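Local atomic coordinates of Exo-poly-alpha-D-galacturonosidase (Thermotoga maritima, PDB entry 3JUR), a protein that probably hydrolyses polygalacturonic acid, the backbone of pectin, from chain ends as a hyperthermoactive family 28 glycoside hydrolase. Residues 132-137 / 208-213. Numbering follows the deposited sequence.
Sequences VLDGSA and IINSPM
The carboxylate of D134 is approached on both faces. On one face, I209 CD1 sits over D134 CG at 3.8 Å. The amide of N210 reaches OD1 from that same side, with its plane turned 48° from the carboxylate. N210 ND2 donates to D134 OD1 at 2.6 Å, nearly straight, and the acceptor lies in the amide plane. From the opposite face the backbone N of S136 donates to the same OD1 at 3.0 Å, forming an Asx turn. OD1 is thus gripped by two donors, while OD2 forms a salt bridge with K89. This buried acid is probably kept ionised. With CG anti to the backbone N (chi1 178°), the carboxylate lies where N210 ND2 and S136 N both meet OD1. At the amide oxygen, one water donates to both N210 OD1 and A137 O, bridging the two segments.

The strands run parallel. I209 N donates to L133 O at 3.0 Å, nearly along the C=O axis. G135 N donates to I209 O at 3.1 Å. Past the strand ends, A137 N bonds to N210 O from above the carbonyl plane. A137 CB rests near S211 O.

On the face with D134, I209 CG1 takes the crowded position between N and the carbonyl carbon (chi1 62°). Its CD1 also meets V132 CG1 at 3.8 Å. On the other face, L133 and I208 lie side by side, and both touch F192. Strand 87-90 flanks 132-134 on its other side. This is the stacking of successive coils in a right-handed parallel beta-helix, the fold of family 28.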
ATOM      1  N   VAL D 132      -1.348 -30.088  38.677  1.00 22.40           N
ATOM      2  CA  VAL D 132      -2.534 -30.050  37.825  1.00 21.48           C
ATOM      3  C   VAL D 132      -3.829 -30.051  38.639  1.00 21.40           C
ATOM      4  O   VAL D 132      -3.957 -30.779  39.634  1.00 21.12           O
ATOM      5  CB  VAL D 132      -2.527 -31.250  36.827  1.00 21.45           C
ATOM      6  CG1 VAL D 132      -3.765 -31.247  35.926  1.00 20.89           C
ATOM      7  CG2 VAL D 132      -1.246 -31.247  35.991  1.00 20.98           C
ATOM      8  N   LEU D 133      -4.777 -29.223  38.217  1.00 20.86           N
ATOM      9  CA  LEU D 133      -6.153 -29.312  38.699  1.00 20.54           C
ATOM     10  C   LEU D 133      -6.998 -29.912  37.579  1.00 20.50           C
ATOM     11  O   LEU D 133      -7.105 -29.348  36.484  1.00 19.80           O
ATOM     12  CB  LEU D 133      -6.687 -27.939  39.129  1.00 20.14           C
ATOM     13  CG  LEU D 133      -5.858 -27.096  40.110  1.00 19.74           C
ATOM     14  CD1 LEU D 133      -6.564 -25.783  40.394  1.00 19.31           C
ATOM     15  CD2 LEU D 133      -5.545 -27.825  41.423  1.00 18.94           C
ATOM     16  N   ASP D 134      -7.570 -31.079  37.851  1.00 20.76           N
ATOM     17  CA  ASP D 134      -8.304 -31.844  36.841  1.00 21.32           C
ATOM     18  C   ASP D 134      -9.772 -31.986  37.258  1.00 21.70           C
ATOM     19  O   ASP D 134     -10.103 -32.765  38.156  1.00 21.51           O
ATOM     20  CB  ASP D 134      -7.629 -33.209  36.649  1.00 21.61           C
ATOM     21  CG  ASP D 134      -8.349 -34.105  35.650  1.00 22.46           C
ATOM     22  OD1 ASP D 134      -9.363 -33.696  35.031  1.00 23.25           O
ATOM     23  OD2 ASP D 134      -7.877 -35.245  35.485  1.00 23.25           O
ATOM     24  N   GLY D 135     -10.639 -31.216  36.603  1.00 21.93           N
ATOM     25  CA  GLY D 135     -12.061 -31.172  36.935  1.00 22.37           C
ATOM     26  C   GLY D 135     -12.874 -32.381  36.511  1.00 22.86           C
ATOM     27  O   GLY D 135     -14.045 -32.501  36.888  1.00 22.99           O
ATOM     28  N   SER D 136     -12.254 -33.258  35.720  1.00 23.15           N
ATOM     29  CA  SER D 136     -12.854 -34.505  35.232  1.00 24.04           C
ATOM     30  C   SER D 136     -14.111 -34.351  34.365  1.00 24.75           C
ATOM     31  O   SER D 136     -14.874 -35.311  34.203  1.00 25.07           O
ATOM     32  CB  SER D 136     -13.123 -35.487  36.384  1.00 24.12           C
ATOM     33  OG  SER D 136     -11.924 -35.819  37.060  1.00 24.20           O
ATOM     34  N   ALA D 137     -14.324 -33.164  33.806  1.00 25.18           N
ATOM     35  CA  ALA D 137     -15.433 -32.961  32.877  1.00 25.84           C
ATOM     36  C   ALA D 137     -15.100 -33.546  31.505  1.00 26.27           C
ATOM     37  O   ALA D 137     -13.962 -33.467  31.038  1.00 26.62           O
ATOM     38  CB  ALA D 137     -15.776 -31.489  32.759  1.00 25.68           C
ATOM     39  N   ILE D 208      -4.683 -26.221  34.447  1.00 23.30           N
ATOM     40  CA  ILE D 208      -6.107 -26.530  34.646  1.00 23.41           C
ATOM     41  C   ILE D 208      -6.710 -27.188  33.407  1.00 23.06           C
ATOM     42  O   ILE D 208      -6.683 -26.608  32.317  1.00 22.62           O
ATOM     43  CB  ILE D 208      -6.924 -25.268  35.016  1.00 23.74           C
ATOM     44  CG1 ILE D 208      -6.433 -24.681  36.348  1.00 24.33           C
ATOM     45  CG2 ILE D 208      -8.427 -25.590  35.091  1.00 23.79           C
ATOM     46  CD1 ILE D 208      -6.934 -23.287  36.619  1.00 24.36           C
ATOM     47  N   ILE D 209      -7.257 -28.392  33.601  1.00 22.71           N
ATOM     48  CA  ILE D 209      -7.842 -29.227  32.538  1.00 22.56           C
ATOM     49  C   ILE D 209      -9.256 -29.731  32.891  1.00 23.07           C
ATOM     50  O   ILE D 209      -9.646 -29.763  34.073  1.00 23.06           O
ATOM     51  CB  ILE D 209      -6.940 -30.461  32.193  1.00 22.27           C
ATOM     52  CG1 ILE D 209      -6.777 -31.399  33.400  1.00 21.38           C
ATOM     53  CG2 ILE D 209      -5.573 -30.017  31.678  1.00 22.02           C
ATOM     54  CD1 ILE D 209      -5.936 -32.642  33.113  1.00 19.51           C
ATOM     55  N   ASN D 210     -10.010 -30.125  31.858  1.00 23.04           N
ATOM     56  CA  ASN D 210     -11.315 -30.769  32.012  1.00 23.12           C
ATOM     57  C   ASN D 210     -12.243 -29.988  32.950  1.00 23.15           C
ATOM     58  O   ASN D 210     -12.773 -30.539  33.924  1.00 23.24           O
ATOM     59  CB  ASN D 210     -11.172 -32.225  32.513  1.00 23.15           C
ATOM     60  CG  ASN D 210     -10.169 -33.049  31.708  1.00 23.64           C
ATOM     61  OD1 ASN D 210     -10.209 -33.092  30.479  1.00 24.52           O
ATOM     62  ND2 ASN D 210      -9.285 -33.740  32.412  1.00 24.98           N
ATOM     63  N   SER D 211     -12.428 -28.707  32.652  1.00 23.06           N
ATOM     64  CA  SER D 211     -13.263 -27.833  33.471  1.00 22.52           C
ATOM     65  C   SER D 211     -14.748 -28.045  33.168  1.00 22.85           C
ATOM     66  O   SER D 211     -15.126 -28.181  31.994  1.00 22.49           O
ATOM     67  CB  SER D 211     -12.884 -26.376  33.243  1.00 22.46           C
ATOM     68  OG  SER D 211     -13.732 -25.498  33.966  1.00 20.79           O
ATOM     69  N   PRO D 212     -15.589 -28.086  34.224  1.00 22.60           N
ATOM     70  CA  PRO D 212     -17.039 -28.201  34.037  1.00 22.95           C
ATOM     71  C   PRO D 212     -17.587 -27.050  33.195  1.00 23.07           C
ATOM     72  O   PRO D 212     -18.394 -27.276  32.284  1.00 23.03           O
ATOM     73  CB  PRO D 212     -17.583 -28.132  35.467  1.00 23.06           C
ATOM     74  CG  PRO D 212     -16.478 -28.696  36.299  1.00 23.00           C
ATOM     75  CD  PRO D 212     -15.214 -28.182  35.644  1.00 22.63           C
ATOM     76  N   MET D 213     -17.114 -25.842  33.496  1.00 23.24           N
ATOM     77  CA  MET D 213     -17.549 -24.611  32.848  1.00 23.34           C
ATOM     78  C   MET D 213     -16.405 -23.578  32.959  1.00 23.22           C
ATOM     79  O   MET D 213     -15.294 -23.855  32.495  1.00 23.31           O
ATOM     80  CB  MET D 213     -18.865 -24.130  33.471  1.00 23.53           C
ATOM     81  CG  MET D 213     -19.619 -23.114  32.625  1.00 23.94           C
ATOM     82  SD  MET D 213     -21.305 -22.894  33.207  1.00 25.85           S
ATOM     83  CE  MET D 213     -21.756 -21.384  32.353  1.00 24.77           C
TER
HETATM   84  O   HOH W   1     -12.376 -33.510  29.059  1.00 29.46           O